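Local structure of CT398 (Chlamydia trachomatis, 4ILO) at residues N82-V87 with D91-L96; N199-C202 with I207-T210; P211-L216 with F225-S230. The protein is of unknown function but joins a long coiled-coil hairpin to a zinc ribbon and may bind DNA or RNA. All coordinates share one frame; numbering follows the deposited sequence.

Interaction 1 of 3, residues N82-V87 with D91-L96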
loop_
_atom_site.group_PDB
_atom_site.type_symbol
_atom_site.label_atom_id
_atom_site.label_comp_id
_atom_site.label_asym_id
_atom_site.label_seq_id
_atom_site.Cartn_x
_atom_site.Cartn_y
_atom_site.Cartn_z
ATOM N N ASN A 82 -27.252 57.706 -18.651
ATOM C CA ASN A 82 -27.638 58.402 -19.865
ATOM C C ASN A 82 -29.138 58.704 -19.872
ATOM O O ASN A 82 -29.545 59.807 -20.257
ATOM C CB ASN A 82 -27.187 57.589 -21.086
ATOM C CG ASN A 82 -25.671 57.379 -21.103
ATOM O OD1 ASN A 82 -24.900 58.186 -20.553
ATOM N ND2 ASN A 82 -25.245 56.287 -21.701
ATOM N N GLN A 83 -29.979 57.744 -19.445
ATOM C CA GLN A 83 -31.426 57.987 -19.439
ATOM C C GLN A 83 -31.772 59.156 -18.529
ATOM O O GLN A 83 -32.572 60.029 -18.883
ATOM C CB GLN A 83 -32.190 56.754 -18.961
ATOM C CG GLN A 83 -32.311 55.642 -19.966
ATOM C CD GLN A 83 -32.962 54.371 -19.419
ATOM O OE1 GLN A 83 -33.879 54.421 -18.608
ATOM N NE2 GLN A 83 -32.481 53.212 -19.888
ATOM N N GLN A 84 -31.168 59.183 -17.345
ATOM C CA GLN A 84 -31.495 60.193 -16.370
ATOM C C GLN A 84 -31.082 61.581 -16.843
ATOM O O GLN A 84 -31.762 62.559 -16.530
ATOM C CB GLN A 84 -30.822 59.859 -15.033
ATOM C CG GLN A 84 -31.299 60.767 -13.919
ATOM C CD GLN A 84 -30.572 60.566 -12.613
ATOM O OE1 GLN A 84 -31.171 60.325 -11.523
ATOM N NE2 GLN A 84 -29.293 60.671 -12.691
ATOM N N ALA A 85 -29.966 61.695 -17.570
ATOM C CA ALA A 85 -29.536 63.007 -18.044
ATOM C C ALA A 85 -30.595 63.665 -18.913
ATOM O O ALA A 85 -30.625 64.898 -18.985
ATOM C CB ALA A 85 -28.206 62.902 -18.802
ATOM N N ALA A 86 -31.474 62.872 -19.556
ATOM C CA ALA A 86 -32.509 63.383 -20.453
ATOM C C ALA A 86 -33.905 63.493 -19.839
ATOM O O ALA A 86 -34.806 64.016 -20.511
ATOM C CB ALA A 86 -32.647 62.485 -21.687
ATOM N N VAL A 87 -34.147 62.981 -18.624
ATOM C CA VAL A 87 -35.522 62.980 -18.118
ATOM C C VAL A 87 -35.915 64.376 -17.631
ATOM O O VAL A 87 -35.088 65.177 -17.165
ATOM C CB VAL A 87 -35.783 61.923 -17.018
ATOM C CG1 VAL A 87 -35.848 60.547 -17.599
ATOM C CG2 VAL A 87 -34.787 62.042 -15.896
ATOM N N ASP A 91 -40.581 62.298 -10.865
ATOM C CA ASP A 91 -40.775 60.871 -10.572
ATOM C C ASP A 91 -39.803 59.973 -11.368
ATOM O O ASP A 91 -39.264 59.000 -10.830
ATOM C CB ASP A 91 -42.219 60.467 -10.883
ATOM C CG ASP A 91 -43.176 60.688 -9.704
ATOM O OD1 ASP A 91 -42.690 60.942 -8.585
ATOM O OD2 ASP A 91 -44.412 60.542 -9.894
ATOM N N GLU A 92 -39.614 60.247 -12.662
ATOM C CA GLU A 92 -38.662 59.466 -13.452
ATOM C C GLU A 92 -37.243 59.721 -13.003
ATOM O O GLU A 92 -36.438 58.781 -12.887
ATOM C CB GLU A 92 -38.796 59.797 -14.931
ATOM C CG GLU A 92 -40.194 59.458 -15.493
ATOM C CD GLU A 92 -40.471 60.131 -16.843
ATOM O OE1 GLU A 92 -39.800 61.143 -17.177
ATOM O OE2 GLU A 92 -41.375 59.649 -17.564
ATOM N N PHE A 93 -36.904 60.987 -12.741
ATOM C CA PHE A 93 -35.584 61.266 -12.204
ATOM C C PHE A 93 -35.335 60.425 -10.957
ATOM O O PHE A 93 -34.267 59.835 -10.784
ATOM C CB PHE A 93 -35.462 62.751 -11.860
ATOM C CG PHE A 93 -34.058 63.156 -11.526
ATOM C CD1 PHE A 93 -33.603 63.086 -10.230
ATOM C CD2 PHE A 93 -33.187 63.549 -12.518
ATOM C CE1 PHE A 93 -32.297 63.433 -9.920
ATOM C CE2 PHE A 93 -31.881 63.890 -12.219
ATOM C CZ PHE A 93 -31.436 63.826 -10.913
ATOM N N ASN A 94 -36.319 60.374 -10.066
ATOM C CA ASN A 94 -36.126 59.755 -8.767
ATOM C C ASN A 94 -36.027 58.249 -8.912
ATOM O O ASN A 94 -35.241 57.614 -8.210
ATOM C CB ASN A 94 -37.297 60.114 -7.825
ATOM C CG ASN A 94 -37.191 61.569 -7.291
ATOM O OD1 ASN A 94 -36.104 62.148 -7.290
ATOM N ND2 ASN A 94 -38.319 62.130 -6.781
ATOM N N ALA A 95 -36.826 57.671 -9.815
ATOM C CA ALA A 95 -36.790 56.236 -10.031
ATOM C C ALA A 95 -35.400 55.822 -10.481
ATOM O O ALA A 95 -34.826 54.872 -9.941
ATOM C CB ALA A 95 -37.825 55.857 -11.075
ATOM N N LEU A 96 -34.799 56.611 -11.379
ATOM C CA LEU A 96 -33.448 56.331 -11.852
ATOM C C LEU A 96 -32.410 56.493 -10.746
ATOM O O LEU A 96 -31.498 55.670 -10.618
ATOM C CB LEU A 96 -33.154 57.245 -13.039
ATOM C CG LEU A 96 -34.004 56.703 -14.217
ATOM C CD1 LEU A 96 -34.055 57.652 -15.352
ATOM C CD2 LEU A 96 -33.404 55.422 -14.699
#
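Gln84 and Phe93 stand where the two backbones come nearest, their CA atoms 5.9 Å apart. Here helix 2-86 is ending and helix 90-171 has just begun. The short helical segments 82-86 and 91-96 run antiparallel, with 158° between their directions and 9.4 Å between their axes at the closest point. Val87 has left the helical conformation and belongs to the turn, yet it still points its side chain at the second helix.

The chain of Gln84 leaves with CG anti to the backbone N (chi1 -171°) and stays extended, which carries it across the Phe93 ring. Its CG lies 3.6 Å from CD2 of Phe93, and its amide plane is stacked on the aromatic face, only 13° from parallel. A long side chain with a flat end suits this place, since methylenes and amide together can spread over a ring that is itself only partly screened from solvent.

Beside this stack Leu96 points at the partner segment. Its CD1 reaches the backbone there, 3.7 Å from CA of Gln84, and lies 4.1 Å from CG1 of Val87. The two branches of Val87 divide the work: CG2 packs against Phe93, 4.0 Å from CD2, while CG1 lies 4.0 Å from both CB and OE1 of Glu92. The exposed Gln83 and Glu92 border the apolar strip, and OE1 of Gln83 comes to 4.1 Å from CD2 of Leu96. Thr97, a turn further on, makes a weak hydrogen bond to the carbonyl of Phe93.

The short link between two long antiparallel helices, with an apolar seam bordered by polar residues, is what is expected at the tip of an antiparallel coiled-coil hairpin, in keeping with the family.

Interaction 2 of 3, residues N199-C202 with I207-T210. With ZN (zinc ion), chain C.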
loop_
_atom_site.group_PDB
_atom_site.type_symbol
_atom_site.label_atom_id
_atom_site.label_comp_id
_atom_site.label_asym_id
_atom_site.label_seq_id
_atom_site.Cartn_x
_atom_site.Cartn_y
_atom_site.Cartn_z
ATOM N N ASN A 199 19.463 -33.024 24.564
ATOM C CA ASN A 199 19.383 -32.958 26.021
ATOM C C ASN A 199 18.136 -33.691 26.516
ATOM O O ASN A 199 17.447 -33.251 27.442
ATOM C CB ASN A 199 19.397 -31.507 26.520
ATOM C CG ASN A 199 20.573 -30.704 25.974
ATOM O OD1 ASN A 199 21.721 -30.913 26.378
ATOM N ND2 ASN A 199 20.287 -29.768 25.063
ATOM N N ARG A 200 17.821 -34.802 25.860
ATOM C CA ARG A 200 16.677 -35.635 26.218
ATOM C C ARG A 200 15.322 -34.899 26.131
ATOM O O ARG A 200 14.332 -35.369 26.719
ATOM C CB ARG A 200 16.878 -36.264 27.599
ATOM C CG ARG A 200 18.170 -37.107 27.741
ATOM C CD ARG A 200 17.984 -38.129 28.875
ATOM N NE ARG A 200 19.220 -38.722 29.397
ATOM C CZ ARG A 200 19.883 -39.729 28.823
ATOM N NH1 ARG A 200 19.446 -40.236 27.673
ATOM N NH2 ARG A 200 20.998 -40.215 29.383
ATOM N N VAL A 201 15.237 -33.758 25.413
ATOM C CA VAL A 201 13.953 -33.116 25.121
ATOM C C VAL A 201 13.727 -33.055 23.606
ATOM O O VAL A 201 14.639 -33.251 22.799
ATOM C CB VAL A 201 13.782 -31.709 25.763
ATOM C CG1 VAL A 201 14.303 -31.689 27.183
ATOM C CG2 VAL A 201 14.492 -30.627 24.949
ATOM N N CYS A 202 12.469 -32.800 23.226
ATOM C CA CYS A 202 12.130 -32.522 21.835
ATOM C C CYS A 202 12.709 -31.163 21.483
ATOM O O CYS A 202 12.460 -30.187 22.190
ATOM C CB CYS A 202 10.611 -32.507 21.676
ATOM S SG CYS A 202 10.003 -32.010 20.056
ATOM N N ILE A 207 9.948 -30.041 25.185
ATOM C CA ILE A 207 9.364 -30.857 26.240
ATOM C C ILE A 207 10.132 -32.188 26.318
ATOM O O ILE A 207 10.433 -32.814 25.288
ATOM C CB ILE A 207 7.844 -31.013 26.014
ATOM C CG1 ILE A 207 7.188 -29.600 26.093
ATOM C CG2 ILE A 207 7.208 -31.996 27.014
ATOM C CD1 ILE A 207 5.648 -29.567 26.018
ATOM N N ALA A 208 10.526 -32.575 27.537
ATOM C CA ALA A 208 11.343 -33.775 27.731
ATOM C C ALA A 208 10.577 -35.056 27.390
ATOM O O ALA A 208 9.376 -35.192 27.659
ATOM C CB ALA A 208 11.823 -33.862 29.182
ATOM N N LEU A 209 11.278 -36.011 26.795
ATOM C CA LEU A 209 10.666 -37.303 26.537
ATOM C C LEU A 209 10.757 -38.170 27.781
ATOM O O LEU A 209 11.710 -38.072 28.571
ATOM C CB LEU A 209 11.399 -38.018 25.418
ATOM C CG LEU A 209 11.334 -37.491 23.992
ATOM C CD1 LEU A 209 11.896 -36.029 23.805
ATOM C CD2 LEU A 209 12.142 -38.481 23.192
ATOM N N THR A 210 9.751 -39.017 27.965
ATOM C CA THR A 210 9.906 -40.081 28.943
ATOM C C THR A 210 11.038 -41.004 28.477
ATOM O O THR A 210 11.279 -41.155 27.273
ATOM C CB THR A 210 8.605 -40.883 29.091
ATOM O OG1 THR A 210 8.388 -41.655 27.911
ATOM C CG2 THR A 210 7.386 -39.964 29.346
HETATM ZN ZN ZN C . 7.805 -31.677 20.631
#
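Leu209 and Cys202 meet in the tight part of this contact, where a methyl group is pressed on a peptide: CD1 of Leu209 lies 3.3 Å from N of Cys202 and 3.5 Å from C of Val201. The same amide N of Cys202 gives its hydrogen to O of Ile207 at 2.9 Å. That bond is almost straight (177° at the hydrogen), although the donor stands well above the carbonyl plane. A second bond, from N of Leu209 to O of Arg200 at 3.1 Å, closes the other side of a single beta bridge between Val201 and Ala208. The small side chain of Ala208 suits so close a backbone approach, and its CB is 3.9 Å from CG1 of Val201.

Beyond the bridge the contact loosens toward solvent, where Arg200, Ile207 and Ala208 are exposed. Ile207 starts its side chain away from segment 199-202 and packs on His228, and the long chain of Arg200 leads outward to a salt bridge with Glu214. Cys202, in contrast, is buried: with SG anti to the backbone N (chi1 174°), the sulfur is carried on to the zinc ion, 2.3 Å away, and Cys205, Cys226 and Cys229 complete the site. The hydrogen-bonded bridge thus ties the backbone of a metal ligand to the chain that returns after the first cysteine pair.

Strand 201-202 is an outermost strand of the small sheet, beside strand 194-198. Leu209 packs inward on Ile197 and Leu233, and Cys202 on Val195 and Leu233, while Thr210 caps the start of helix 211-219 through the amide N of His213.

Interaction 3 of 3, residues P211-L216 with F225-S230. With ZN (zinc ion), chain C.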
loop_
_atom_site.group_PDB
_atom_site.type_symbol
_atom_site.label_atom_id
_atom_site.label_comp_id
_atom_site.label_asym_id
_atom_site.label_seq_id
_atom_site.Cartn_x
_atom_site.Cartn_y
_atom_site.Cartn_z
ATOM N N PRO A 211 11.764 -41.624 29.408
ATOM C CA PRO A 211 12.831 -42.563 28.984
ATOM C C PRO A 211 12.335 -43.675 28.069
ATOM O O PRO A 211 13.041 -44.093 27.140
ATOM C CB PRO A 211 13.374 -43.098 30.314
ATOM C CG PRO A 211 12.242 -42.892 31.297
ATOM C CD PRO A 211 11.552 -41.625 30.865
ATOM N N GLN A 212 11.126 -44.169 28.299
ATOM C CA GLN A 212 10.563 -45.155 27.390
ATOM C C GLN A 212 10.501 -44.620 25.961
ATOM O O GLN A 212 10.857 -45.329 25.005
ATOM C CB GLN A 212 9.166 -45.522 27.868
ATOM C CG GLN A 212 8.284 -45.926 26.721
ATOM C CD GLN A 212 7.039 -46.645 27.170
ATOM O OE1 GLN A 212 6.101 -46.026 27.692
ATOM N NE2 GLN A 212 7.022 -47.971 26.974
ATOM N N HIS A 213 10.049 -43.359 25.802
ATOM C CA HIS A 213 9.888 -42.779 24.475
ATOM C C HIS A 213 11.240 -42.583 23.804
ATOM O O HIS A 213 11.385 -42.812 22.598
ATOM C CB HIS A 213 9.106 -41.462 24.569
ATOM C CG HIS A 213 8.347 -41.131 23.324
ATOM N ND1 HIS A 213 7.265 -41.871 22.892
ATOM C CD2 HIS A 213 8.544 -40.172 22.387
ATOM C CE1 HIS A 213 6.811 -41.369 21.758
ATOM N NE2 HIS A 213 7.570 -40.336 21.429
ATOM N N GLU A 214 12.249 -42.177 24.567
ATOM C CA GLU A 214 13.591 -42.105 24.008
ATOM C C GLU A 214 14.053 -43.480 23.521
ATOM O O GLU A 214 14.577 -43.606 22.405
ATOM C CB GLU A 214 14.558 -41.529 25.044
ATOM C CG GLU A 214 15.990 -41.574 24.579
ATOM C CD GLU A 214 16.935 -40.767 25.468
ATOM O OE1 GLU A 214 16.521 -40.300 26.571
ATOM O OE2 GLU A 214 18.101 -40.614 25.043
ATOM N N ASN A 215 13.846 -44.525 24.331
ATOM C CA ASN A 215 14.142 -45.878 23.871
ATOM C C ASN A 215 13.521 -46.135 22.503
ATOM O O ASN A 215 14.200 -46.597 21.576
ATOM C CB ASN A 215 13.684 -46.916 24.903
ATOM C CG ASN A 215 14.584 -46.940 26.148
ATOM O OD1 ASN A 215 15.779 -46.640 26.068
ATOM N ND2 ASN A 215 14.009 -47.289 27.304
ATOM N N LEU A 216 12.232 -45.801 22.346
ATOM C CA LEU A 216 11.562 -46.022 21.068
ATOM C C LEU A 216 12.267 -45.295 19.930
ATOM O O LEU A 216 12.416 -45.851 18.837
ATOM C CB LEU A 216 10.102 -45.560 21.140
ATOM C CG LEU A 216 9.122 -46.342 22.025
ATOM C CD1 LEU A 216 7.769 -45.624 22.027
ATOM C CD2 LEU A 216 8.979 -47.756 21.518
ATOM N N PHE A 225 6.951 -39.955 17.029
ATOM C CA PHE A 225 6.506 -38.568 17.073
ATOM C C PHE A 225 6.536 -38.060 18.507
ATOM O O PHE A 225 6.288 -38.820 19.454
ATOM C CB PHE A 225 5.065 -38.484 16.580
ATOM C CG PHE A 225 4.862 -39.155 15.284
ATOM C CD1 PHE A 225 5.285 -38.545 14.115
ATOM C CD2 PHE A 225 4.294 -40.428 15.228
ATOM C CE1 PHE A 225 5.092 -39.170 12.893
ATOM C CE2 PHE A 225 4.115 -41.090 14.009
ATOM C CZ PHE A 225 4.515 -40.466 12.839
ATOM N N CYS A 226 6.851 -36.768 18.658
ATOM C CA CYS A 226 6.795 -36.129 19.964
ATOM C C CYS A 226 5.377 -36.237 20.519
ATOM O O CYS A 226 4.396 -35.913 19.828
ATOM C CB CYS A 226 7.175 -34.638 19.840
ATOM S SG CYS A 226 7.166 -33.761 21.433
ATOM N N GLU A 227 5.279 -36.677 21.780
ATOM C CA GLU A 227 3.991 -36.856 22.442
ATOM C C GLU A 227 3.282 -35.530 22.713
ATOM O O GLU A 227 2.079 -35.539 23.014
ATOM C CB GLU A 227 4.187 -37.629 23.745
ATOM C CG GLU A 227 4.591 -39.091 23.531
ATOM C CD GLU A 227 4.443 -39.915 24.794
ATOM O OE1 GLU A 227 3.362 -40.511 24.969
ATOM O OE2 GLU A 227 5.392 -39.952 25.615
ATOM N N HIS A 228 3.977 -34.398 22.577
ATOM C CA HIS A 228 3.373 -33.087 22.841
ATOM C C HIS A 228 3.166 -32.227 21.611
ATOM O O HIS A 228 2.109 -31.604 21.479
ATOM C CB HIS A 228 4.195 -32.354 23.906
ATOM C CG HIS A 228 4.427 -33.218 25.112
ATOM N ND1 HIS A 228 3.623 -33.173 26.231
ATOM C CD2 HIS A 228 5.309 -34.224 25.326
ATOM C CE1 HIS A 228 4.028 -34.079 27.102
ATOM N NE2 HIS A 228 5.054 -34.726 26.581
ATOM N N CYS A 229 4.117 -32.176 20.680
ATOM C CA CYS A 229 3.934 -31.345 19.501
ATOM C C CYS A 229 3.675 -32.139 18.235
ATOM O O CYS A 229 3.332 -31.540 17.219
ATOM C CB CYS A 229 5.134 -30.405 19.290
ATOM S SG CYS A 229 6.698 -31.184 18.683
ATOM N N SER A 230 3.854 -33.457 18.251
ATOM C CA SER A 230 3.568 -34.358 17.117
ATOM C C SER A 230 4.640 -34.323 16.023
ATOM O O SER A 230 4.479 -35.059 15.003
ATOM C CB SER A 230 2.204 -34.097 16.443
ATOM O OG SER A 230 1.114 -34.334 17.330
HETATM ZN ZN ZN C . 7.805 -31.677 20.631
#
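His213 reaches from helix 211-219 to the carbonyl of Phe225, and its NE2 donates a hydrogen bond of 2.8 Å to that O. The acceptor lies close to the imidazole plane, but the ring comes to the peptide from above the carbonyl plane, and the bond is bent to 148°. CG of His213 is anti to the backbone N (chi1 -153°), which sends the ring off the helix toward the loop.

One face of the same ring receives Glu227. Its CG methylene makes a CH-pi contact 3.8 Å from the centroid of the His213 ring, offset toward the rim, and the two side chains pass in opposite directions. The carboxylate plane is only 18° from the ring plane, with OE2 of Glu227 3.8 Å from ND1 of His213. Histidine suits the place because it combines an in-plane donor with a flat face; glutamate supplies its CG methylene to lie on that face.

In the next shell, the side chain of Thr210, just before the helix, touches Glu227. On the loop side, Cys226 directly follows the carbonyl that accepts the imidazole bond, and its SG binds the zinc ion at 2.3 Å. This sulfur also accepts amide hydrogens from N of His228 at 3.4 Å and N of Cys229 at 3.5 Å, as in a zinc knuckle. Cys229 is the second ligand from this loop.

The contact therefore links helix and metal site through a polar bond and one ring face. The N-H...S bonds probably draw some charge from the thiolate of Cys226, and the nearby carboxylate of Glu227 may favour a positively charged His213.

Overall arrangement
All three are surface contacts, but they lie at two ends of a very elongated chain: interaction 1 is about 100 Å from interaction 2 between nearest atoms, on the opposite side of the chain's centre. Interaction 1 is mainly apolar packing between two long helices, with no clear hydrogen bond across it. Interactions 2 and 3, whose centres are about 8 Å apart, share the zinc ribbon and rely on backbone and imidazole hydrogen bonds. They divide the metal ligands, Cys202 in one and Cys226 and Cys229 in the other, and also meet through charge pairing and side-chain packing. Metal coordination and hydrogen bonds mark the compact end, mainly apolar packing the hairpin tip.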